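Local coordinates for protein putative alkaline phosphatase (Pseudomonas fluorescens, PDB 4F1V) that binds phosphate with high affinity in the periplasm, probably as the solute-binding component of the PstSACB phosphate importer, at residues A[6-11]-A[61-66]; A[57-62]-A[294-299]; A[147-152]-A[168-173]. All blocks are in the same frame, centred on the assembly; numbering follows the deposited sequence. Where two conformers were deposited one is given.

Interaction 1. Residues A[6-11]-A[61-66]; sequences GGATLP and GSDSKL. With PI (hydrogenphosphate ion), chain B.
Leu10 N and Asp63 OD2 converge from the two segments on O4 of the bound phosphate: Leu10 N donates to it at 3.0 Å, and Asp63 OD2 lies only 2.5 Å from it, so close that one of the two acid groups probably holds a proton. The site lies at the end of a parallel bridge between strands 5-7 and 59-62 of the periplasmic binding protein fold. In that bridge Ala8 N donates to Gly61 O at 2.8 Å in a nearly straight bond (171° at the hydrogen), the CA of Gly7 adds a weaker C-H···O contact to the same oxygen, and Gly61 N donates to Gly6 O at 2.9 Å. Gly7 has backbone angles at which a CB would be jammed against the preceding carbonyl oxygen, and it would also clash with Gly61 O. Beyond the bridge both chains leave the sheet as loops, and these line one side of the phosphate site. Thr9 grips O2 of the ion twice, through its backbone N and through OG1 at 2.7 Å; OG1 lies between the backbone N and the carbonyl carbon (chi1 71°). Asp63 has CG almost eclipsing its backbone N (chi1 8°). Its OD1 lies 3.5 Å from Ala8 CB, with CB and CD2 of Leu10 and, tip to tip, CD of Pro11 also against it. The polar need of OD1 is met by a hydrogen bond with Thr294 OG1. Ser33, at the start of helix 33-42, touches Ala8 and also binds the ion. At the end of strand 59-62, Ser62 OG donates to Ser64 O at 2.7 Å, approaching a lone pair of that carbonyl within its plane.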
loop_
_atom_site.group_PDB
_atom_site.type_symbol
_atom_site.label_atom_id
_atom_site.label_comp_id
_atom_site.label_asym_id
_atom_site.label_seq_id
_atom_site.Cartn_x
_atom_site.Cartn_y
_atom_site.Cartn_z
ATOM N N GLY A 6 -9.776 5.022 -8.167
ATOM C CA GLY A 6 -10.191 4.343 -6.939
ATOM C C GLY A 6 -9.317 3.133 -6.730
ATOM O O GLY A 6 -8.414 2.845 -7.506
ATOM N N GLY A 7 -9.606 2.399 -5.623
ATOM C CA GLY A 7 -8.824 1.217 -5.296
ATOM C C GLY A 7 -8.439 1.201 -3.842
ATOM O O GLY A 7 -9.288 1.343 -2.938
ATOM N N ALA A 8 -7.129 1.014 -3.577
ATOM C CA ALA A 8 -6.564 0.920 -2.241
ATOM C C ALA A 8 -7.215 1.890 -1.255
ATOM O O ALA A 8 -7.272 3.104 -1.505
ATOM C CB ALA A 8 -5.073 1.227 -2.328
ATOM N N THR A 9 -7.607 1.359 -0.088
ATOM C CA THR A 9 -8.053 2.187 1.010
ATOM C C THR A 9 -6.905 2.734 1.871
ATOM O O THR A 9 -7.073 3.787 2.498
ATOM C CB THR A 9 -9.108 1.479 1.919
ATOM O OG1 THR A 9 -8.487 0.424 2.698
ATOM C CG2 THR A 9 -10.279 0.984 1.129
ATOM N N LEU A 10 -5.743 2.070 1.892
ATOM C CA LEU A 10 -4.656 2.513 2.776
ATOM C C LEU A 10 -4.383 4.015 2.597
ATOM O O LEU A 10 -4.231 4.715 3.628
ATOM C CB LEU A 10 -3.447 1.594 2.614
ATOM C CG LEU A 10 -2.110 2.033 3.239
ATOM C CD1 LEU A 10 -1.279 0.852 3.641
ATOM C CD2 LEU A 10 -1.312 2.951 2.284
ATOM N N PRO A 11 -4.294 4.530 1.369
ATOM C CA PRO A 11 -3.986 5.959 1.119
ATOM C C PRO A 11 -5.203 6.788 0.689
ATOM O O PRO A 11 -5.057 7.869 0.155
ATOM C CB PRO A 11 -2.985 5.918 -0.030
ATOM C CG PRO A 11 -3.555 4.811 -0.886
ATOM C CD PRO A 11 -4.189 3.801 0.082
ATOM N N GLY A 61 -5.521 3.263 -7.537
ATOM C CA GLY A 61 -4.544 3.138 -6.457
ATOM C C GLY A 61 -4.448 1.683 -6.017
ATOM O O GLY A 61 -5.462 1.021 -5.865
ATOM N N SER A 62 -3.230 1.182 -5.780
ATOM C CA SER A 62 -3.049 -0.176 -5.315
ATOM C C SER A 62 -1.777 -0.284 -4.479
ATOM O O SER A 62 -0.732 0.217 -4.901
ATOM C CB SER A 62 -2.942 -1.135 -6.502
ATOM O OG SER A 62 -2.891 -2.457 -6.012
ATOM N N ASP A 63 -1.839 -0.966 -3.343
ATOM C CA ASP A 63 -0.660 -1.382 -2.602
ATOM C C ASP A 63 -0.341 -2.876 -2.831
ATOM O O ASP A 63 0.551 -3.430 -2.164
ATOM C CB ASP A 63 -0.625 -0.964 -1.088
ATOM C CG ASP A 63 -1.955 -0.342 -0.627
ATOM O OD1 ASP A 63 -2.084 0.881 -0.580
ATOM O OD2 ASP A 63 -2.856 -1.172 -0.355
ATOM N N SER A 64 -1.045 -3.490 -3.773
ATOM C CA SER A 64 -0.736 -4.797 -4.310
ATOM C C SER A 64 -0.124 -4.647 -5.709
ATOM O O SER A 64 -0.718 -4.000 -6.590
ATOM C CB SER A 64 -2.004 -5.660 -4.423
ATOM O OG SER A 64 -1.788 -6.831 -5.158
ATOM N N LYS A 65 1.028 -5.244 -5.963
ATOM C CA LYS A 65 1.601 -5.210 -7.313
ATOM C C LYS A 65 0.713 -5.947 -8.316
ATOM O O LYS A 65 0.040 -6.928 -8.006
ATOM C CB LYS A 65 2.973 -5.860 -7.332
ATOM C CG LYS A 65 4.069 -4.955 -6.696
ATOM C CD LYS A 65 5.484 -5.346 -6.993
ATOM C CE LYS A 65 6.038 -5.265 -8.352
ATOM N NZ LYS A 65 7.602 -5.338 -8.251
ATOM N N LEU A 66 0.789 -5.447 -9.556
ATOM C CA LEU A 66 0.235 -6.205 -10.675
ATOM C C LEU A 66 0.997 -7.551 -10.831
ATOM O O LEU A 66 2.227 -7.559 -10.883
ATOM C CB LEU A 66 0.316 -5.363 -11.944
ATOM C CG LEU A 66 -0.653 -4.198 -11.946
ATOM C CD1 LEU A 66 -0.236 -3.172 -12.973
ATOM C CD2 LEU A 66 -2.106 -4.619 -12.280
HETATM P P PI B . -5.978 -1.754 0.674
HETATM O O1 PI B . -5.837 -2.559 -0.618
HETATM O O2 PI B . -7.415 -1.267 0.872
HETATM O O3 PI B . -5.496 -2.581 1.873
HETATM O O4 PI B . -5.089 -0.484 0.556
#

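Interaction 2. Residues A[57-62]-A[294-299]; sequences VHWAGS and TNLIFS
Ala60 and Ile297 form a hydrogen-bonded antiparallel pair, with Ala60 N donating to Ile297 O and Ile297 N to Ala60 O, both at 2.9 Å. Ser62 and Asn295 repeat the pattern two residues on; there Asn295 N donates to Ser62 O at 2.8 Å. Between these pairs, the CA of Gly61 approaches Asn295 O and the CA of Leu296 approaches Ala60 O as C-H···O contacts. The mixed sheet runs in the order 29-30, 5-7, 59-62, 291-299, 85-94, the arrangement of type II periplasmic binding proteins, in which the late strand 291-299 returns antiparallel. On the sheet face that carries Trp59, Leu296 and Phe298, two rings meet. Trp59 CG stands between its backbone N and carbonyl carbon (chi1 70°), and the indole lies beside Phe298, near parallel to it (7°) but strongly offset, with the centroids of its five-membered ring and the Phe298 ring 4.6 Å apart. Trp59 CB sits over the centre of the Phe298 ring, 3.4 Å from its centroid, in a CH-pi contact. Phe298 CZ lies over the indole near its rim, 3.4 Å from Trp59 CG. Aliphatic packing is lighter: in one of two conformers Leu296 CD2 meets Trp59 CZ3 at 3.9 Å, and on the face of Ala60, Ser62 and Ile297 one conformer of Ile297 brings CD1 to 4.0 Å from Ser62 CB.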
loop_
_atom_site.group_PDB
_atom_site.type_symbol
_atom_site.label_atom_id
_atom_site.label_comp_id
_atom_site.label_asym_id
_atom_site.label_seq_id
_atom_site.Cartn_x
_atom_site.Cartn_y
_atom_site.Cartn_z
ATOM N N VAL A 57 -13.197 3.618 -16.252
ATOM C CA VAL A 57 -12.158 3.666 -15.228
ATOM C C VAL A 57 -10.883 4.189 -15.899
ATOM O O VAL A 57 -10.479 3.662 -16.938
ATOM C CB VAL A 57 -11.891 2.285 -14.628
ATOM C CG1 VAL A 57 -10.689 2.300 -13.675
ATOM C CG2 VAL A 57 -13.129 1.776 -13.916
ATOM N N HIS A 58 -10.253 5.198 -15.303
ATOM C CA HIS A 58 -9.060 5.783 -15.882
ATOM C C HIS A 58 -7.784 5.452 -15.143
ATOM O O HIS A 58 -6.702 5.499 -15.748
ATOM C CB HIS A 58 -9.253 7.309 -15.994
ATOM C CG HIS A 58 -10.446 7.671 -16.819
ATOM N ND1 HIS A 58 -11.665 7.883 -16.276
ATOM C CD2 HIS A 58 -10.580 7.711 -18.178
ATOM C CE1 HIS A 58 -12.507 8.098 -17.260
ATOM N NE2 HIS A 58 -11.915 7.930 -18.426
ATOM N N TRP A 59 -7.862 5.167 -13.829
ATOM C CA TRP A 59 -6.646 4.910 -13.033
ATOM C C TRP A 59 -7.086 4.154 -11.764
ATOM O O TRP A 59 -8.251 4.150 -11.391
ATOM C CB TRP A 59 -5.898 6.178 -12.695
ATOM C CG TRP A 59 -6.484 7.132 -11.729
ATOM C CD1 TRP A 59 -7.478 8.048 -11.963
ATOM C CD2 TRP A 59 -6.128 7.316 -10.341
ATOM N NE1 TRP A 59 -7.741 8.791 -10.820
ATOM C CE2 TRP A 59 -6.914 8.356 -9.815
ATOM C CE3 TRP A 59 -5.197 6.670 -9.496
ATOM C CZ2 TRP A 59 -6.779 8.809 -8.481
ATOM C CZ3 TRP A 59 -5.047 7.096 -8.177
ATOM C CH2 TRP A 59 -5.830 8.177 -7.683
ATOM N N ALA A 60 -6.078 3.570 -11.094
ATOM C CA ALA A 60 -6.311 2.923 -9.794
ATOM C C ALA A 60 -5.161 3.222 -8.820
ATOM O O ALA A 60 -4.013 3.361 -9.205
ATOM C CB ALA A 60 -6.485 1.444 -9.918
ATOM N N GLY A 61 -5.521 3.263 -7.537
ATOM C CA GLY A 61 -4.544 3.138 -6.457
ATOM C C GLY A 61 -4.448 1.683 -6.017
ATOM O O GLY A 61 -5.462 1.021 -5.865
ATOM N N SER A 62 -3.230 1.182 -5.780
ATOM C CA SER A 62 -3.049 -0.176 -5.315
ATOM C C SER A 62 -1.777 -0.284 -4.479
ATOM O O SER A 62 -0.732 0.217 -4.901
ATOM C CB SER A 62 -2.942 -1.135 -6.502
ATOM O OG SER A 62 -2.891 -2.457 -6.012
ATOM N N THR A 294 2.897 2.227 -1.681
ATOM C CA THR A 294 1.578 2.169 -2.350
ATOM C C THR A 294 1.706 2.904 -3.681
ATOM O O THR A 294 2.502 3.843 -3.785
ATOM C CB THR A 294 0.478 2.723 -1.445
ATOM O OG1 THR A 294 -0.775 2.566 -2.101
ATOM C CG2 THR A 294 0.653 4.176 -1.060
ATOM N N ASN A 295 0.949 2.457 -4.685
ATOM C CA ASN A 295 1.242 2.715 -6.099
ATOM C C ASN A 295 0.042 3.285 -6.854
ATOM O O ASN A 295 -1.108 3.209 -6.426
ATOM C CB ASN A 295 1.704 1.406 -6.784
ATOM C CG ASN A 295 2.686 0.674 -5.885
ATOM O OD1 ASN A 295 3.696 1.262 -5.446
ATOM N ND2 ASN A 295 2.419 -0.562 -5.634
ATOM N N LEU A 296 0.385 3.850 -8.034
ATOM C CA LEU A 296 -0.616 4.301 -9.041
ATOM C C LEU A 296 -0.554 3.360 -10.251
ATOM O O LEU A 296 0.525 2.889 -10.639
ATOM C CB LEU A 296 -0.243 5.689 -9.558
ATOM C CG LEU A 296 -0.016 6.824 -8.542
ATOM C CD1 LEU A 296 0.335 8.133 -9.238
ATOM C CD2 LEU A 296 -1.181 6.987 -7.625
ATOM N N ILE A 297 -1.707 3.159 -10.885
ATOM C CA ILE A 297 -1.813 2.458 -12.151
ATOM C C ILE A 297 -2.632 3.353 -13.092
ATOM O O ILE A 297 -3.768 3.720 -12.785
ATOM C CB ILE A 297 -2.501 1.103 -11.989
ATOM C CG1 ILE A 297 -1.718 0.205 -11.001
ATOM C CG2 ILE A 297 -2.642 0.387 -13.356
ATOM C CD1 ILE A 297 -2.545 -1.003 -10.530
ATOM N N PHE A 298 -2.003 3.740 -14.222
ATOM C CA PHE A 298 -2.579 4.616 -15.243
ATOM C C PHE A 298 -2.375 3.960 -16.630
ATOM O O PHE A 298 -1.650 2.983 -16.771
ATOM C CB PHE A 298 -1.912 6.001 -15.225
ATOM C CG PHE A 298 -2.440 6.958 -14.168
ATOM C CD1 PHE A 298 -2.076 6.855 -12.827
ATOM C CD2 PHE A 298 -3.359 7.935 -14.529
ATOM C CE1 PHE A 298 -2.606 7.743 -11.876
ATOM C CE2 PHE A 298 -3.895 8.785 -13.581
ATOM C CZ PHE A 298 -3.513 8.702 -12.280
ATOM N N SER A 299 -3.007 4.574 -17.648
ATOM C CA SER A 299 -2.634 4.285 -19.055
ATOM C C SER A 299 -1.633 5.296 -19.551
ATOM O O SER A 299 -1.700 6.484 -19.200
ATOM C CB SER A 299 -3.923 4.341 -19.895
ATOM O OG SER A 299 -3.624 3.904 -21.237
#

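Interaction 3. Residues A[147-152]-A[168-173]; sequences GTTELF and AVTTTF. With PI (hydrogenphosphate ion), chain B.
The Phe152 and Phe173 rings meet obliquely, each presenting CE2 to the other at 4.4 Å, an apolar touch at the far end of the contact that holds for one of two conformers of Phe173; the Phe152 ring also stacks with Tyr207. Nearer the backbones, Thr149 carries the packing. Its CG2 is anti to the backbone N, with OG1 beside that N (chi1 -64°), and points into the bend of the 168-173 loop, 3.4 Å from Thr170 O and close to the N and CB of Phe173. Thr149 OG1, on the other branch, binds a water at 2.7 Å, and that water accepts from Phe173 N at 2.9 Å and also bonds to Thr171 O. Thr149 OG1 has a further hydrogen bond with Tyr207 OH. The backbones approach through a C-H···O contact of Glu150 CA to Thr170 O, 3.2 Å long. The loop holds its own bend by an ST turn, in which Thr170 OG1 accepts from Thr172 N in an almost straight bond (175°). The Glu150 side chain leaves with CG anti to the backbone N (chi1 -174°) and lies beside Thr171, pointing the same way, with Glu150 OE1 3.4 Å from Thr171 CG2. Its CG also meets Val169 CG1. The carboxylate is satisfied outside the loop, OE1 by Ser64 OG and OE2 by Lys65 N and a salt bridge to Arg154. At the opening turn of helix 147-159, Gly147 N donates to phosphate O1 at 2.8 Å. Both Thr148 N and Thr148 OG1 donate to phosphate O3. Between the segments the contact is mostly methyl packing and one bridging water; the N-H groups of the helix start face the phosphate, and the helix dipole may favour its negative charge.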
loop_
_atom_site.group_PDB
_atom_site.type_symbol
_atom_site.label_atom_id
_atom_site.label_comp_id
_atom_site.label_asym_id
_atom_site.label_seq_id
_atom_site.Cartn_x
_atom_site.Cartn_y
_atom_site.Cartn_z
ATOM N N GLY A 147 -4.069 -4.666 -0.506
ATOM C CA GLY A 147 -2.668 -4.304 -0.581
ATOM C C GLY A 147 -2.007 -4.145 0.783
ATOM O O GLY A 147 -0.785 -4.412 0.908
ATOM N N THR A 148 -2.730 -3.707 1.797
ATOM C CA THR A 148 -2.197 -3.692 3.153
ATOM C C THR A 148 -1.792 -5.116 3.555
ATOM O O THR A 148 -0.707 -5.372 4.123
ATOM C CB THR A 148 -3.162 -3.123 4.174
ATOM O OG1 THR A 148 -3.675 -1.846 3.731
ATOM C CG2 THR A 148 -2.461 -2.887 5.513
ATOM N N THR A 149 -2.661 -6.082 3.246
ATOM C CA THR A 149 -2.310 -7.494 3.488
ATOM C C THR A 149 -1.040 -7.861 2.725
ATOM O O THR A 149 -0.175 -8.567 3.298
ATOM C CB THR A 149 -3.449 -8.444 3.078
ATOM O OG1 THR A 149 -4.568 -8.148 3.925
ATOM C CG2 THR A 149 -3.034 -9.915 3.223
ATOM N N GLU A 150 -0.912 -7.476 1.451
ATOM C CA GLU A 150 0.299 -7.832 0.708
ATOM C C GLU A 150 1.543 -7.228 1.404
ATOM O O GLU A 150 2.552 -7.923 1.602
ATOM C CB GLU A 150 0.174 -7.390 -0.752
ATOM C CG GLU A 150 1.371 -7.888 -1.595
ATOM C CD GLU A 150 1.154 -7.618 -3.083
ATOM O OE1 GLU A 150 0.205 -8.196 -3.661
ATOM O OE2 GLU A 150 1.953 -6.815 -3.678
ATOM N N LEU A 151 1.493 -5.941 1.762
ATOM C CA LEU A 151 2.653 -5.317 2.397
ATOM C C LEU A 151 3.024 -6.028 3.714
ATOM O O LEU A 151 4.201 -6.195 4.049
ATOM C CB LEU A 151 2.386 -3.826 2.673
ATOM C CG LEU A 151 2.292 -2.932 1.439
ATOM C CD1 LEU A 151 1.962 -1.522 1.871
ATOM C CD2 LEU A 151 3.569 -2.991 0.616
ATOM N N PHE A 152 2.014 -6.381 4.488
ATOM C CA PHE A 152 2.225 -7.029 5.808
ATOM C C PHE A 152 2.749 -8.471 5.669
ATOM O O PHE A 152 3.664 -8.863 6.381
ATOM C CB PHE A 152 0.914 -6.967 6.592
ATOM C CG PHE A 152 1.013 -7.513 8.014
ATOM C CD1 PHE A 152 1.941 -7.049 8.919
ATOM C CD2 PHE A 152 0.129 -8.489 8.434
ATOM C CE1 PHE A 152 2.023 -7.495 10.215
ATOM C CE2 PHE A 152 0.183 -8.967 9.749
ATOM C CZ PHE A 152 1.095 -8.483 10.630
ATOM N N ALA A 168 2.763 -17.096 3.442
ATOM C CA ALA A 168 2.881 -16.761 2.014
ATOM C C ALA A 168 2.564 -15.274 1.852
ATOM O O ALA A 168 1.692 -14.697 2.509
ATOM C CB ALA A 168 1.896 -17.606 1.198
ATOM N N VAL A 169 3.249 -14.650 0.866
ATOM C CA VAL A 169 2.856 -13.355 0.376
ATOM C C VAL A 169 1.545 -13.438 -0.358
ATOM O O VAL A 169 1.399 -14.265 -1.286
ATOM C CB VAL A 169 3.925 -12.754 -0.540
ATOM C CG1 VAL A 169 3.469 -11.365 -1.008
ATOM C CG2 VAL A 169 5.271 -12.698 0.175
ATOM N N THR A 170 0.538 -12.665 0.028
ATOM C CA THR A 170 -0.795 -12.745 -0.558
ATOM C C THR A 170 -1.514 -11.417 -0.322
ATOM O O THR A 170 -1.140 -10.634 0.539
ATOM C CB THR A 170 -1.582 -13.928 0.051
ATOM O OG1 THR A 170 -2.827 -14.027 -0.584
ATOM C CG2 THR A 170 -1.725 -13.836 1.573
ATOM N N THR A 171 -2.639 -11.256 -1.031
ATOM C CA THR A 171 -3.589 -10.173 -0.756
ATOM C C THR A 171 -4.744 -10.623 0.129
ATOM O O THR A 171 -5.516 -9.778 0.561
ATOM C CB THR A 171 -4.152 -9.545 -2.035
ATOM O OG1 THR A 171 -5.050 -10.444 -2.686
ATOM C CG2 THR A 171 -3.062 -9.072 -2.993
ATOM N N THR A 172 -4.861 -11.932 0.415
ATOM C CA THR A 172 -5.960 -12.466 1.229
ATOM C C THR A 172 -5.375 -13.124 2.479
ATOM O O THR A 172 -4.880 -14.266 2.454
ATOM C CB THR A 172 -6.797 -13.456 0.430
ATOM O OG1 THR A 172 -6.010 -14.481 -0.141
ATOM C CG2 THR A 172 -7.560 -12.731 -0.714
ATOM N N PHE A 173 -5.381 -12.381 3.595
ATOM C CA PHE A 173 -4.717 -12.881 4.826
ATOM C C PHE A 173 -5.276 -14.225 5.241
ATOM O O PHE A 173 -4.536 -15.003 5.823
ATOM C CB PHE A 173 -4.815 -11.819 5.960
ATOM C CG PHE A 173 -4.037 -12.270 7.201
ATOM C CD1 PHE A 173 -4.642 -12.876 8.293
ATOM C CD2 PHE A 173 -2.655 -12.136 7.234
ATOM C CE1 PHE A 173 -3.909 -13.324 9.362
ATOM C CE2 PHE A 173 -1.922 -12.587 8.322
ATOM C CZ PHE A 173 -2.521 -13.190 9.356
HETATM P P PI B . -5.978 -1.754 0.674
HETATM O O1 PI B . -5.837 -2.559 -0.618
HETATM O O2 PI B . -7.415 -1.267 0.872
HETATM O O3 PI B . -5.496 -2.581 1.873
HETATM O O4 PI B . -5.089 -0.484 0.556
HETATM O O HOH W 1 -6.656 -9.778 3.201
#

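Interactions 1 and 2 share Gly61 and Ser62, so strand 59-62 is paired on one edge with 5-7 in parallel and on the other with 291-299 antiparallel. Both are fully buried and backbone-paired, but the side chains of interaction 1 turn to the ion, whereas those of interaction 2 pack around aromatic rings; the Asp63-Thr294 bond links the two. Interaction 3, about 12 Å from interaction 1 between centres, is only partly buried and joins a helix start to a loop by methyl packing and a water, in place of backbone pairing. It meets interaction 1 at the shared phosphate and through Glu150, but does not touch interaction 2.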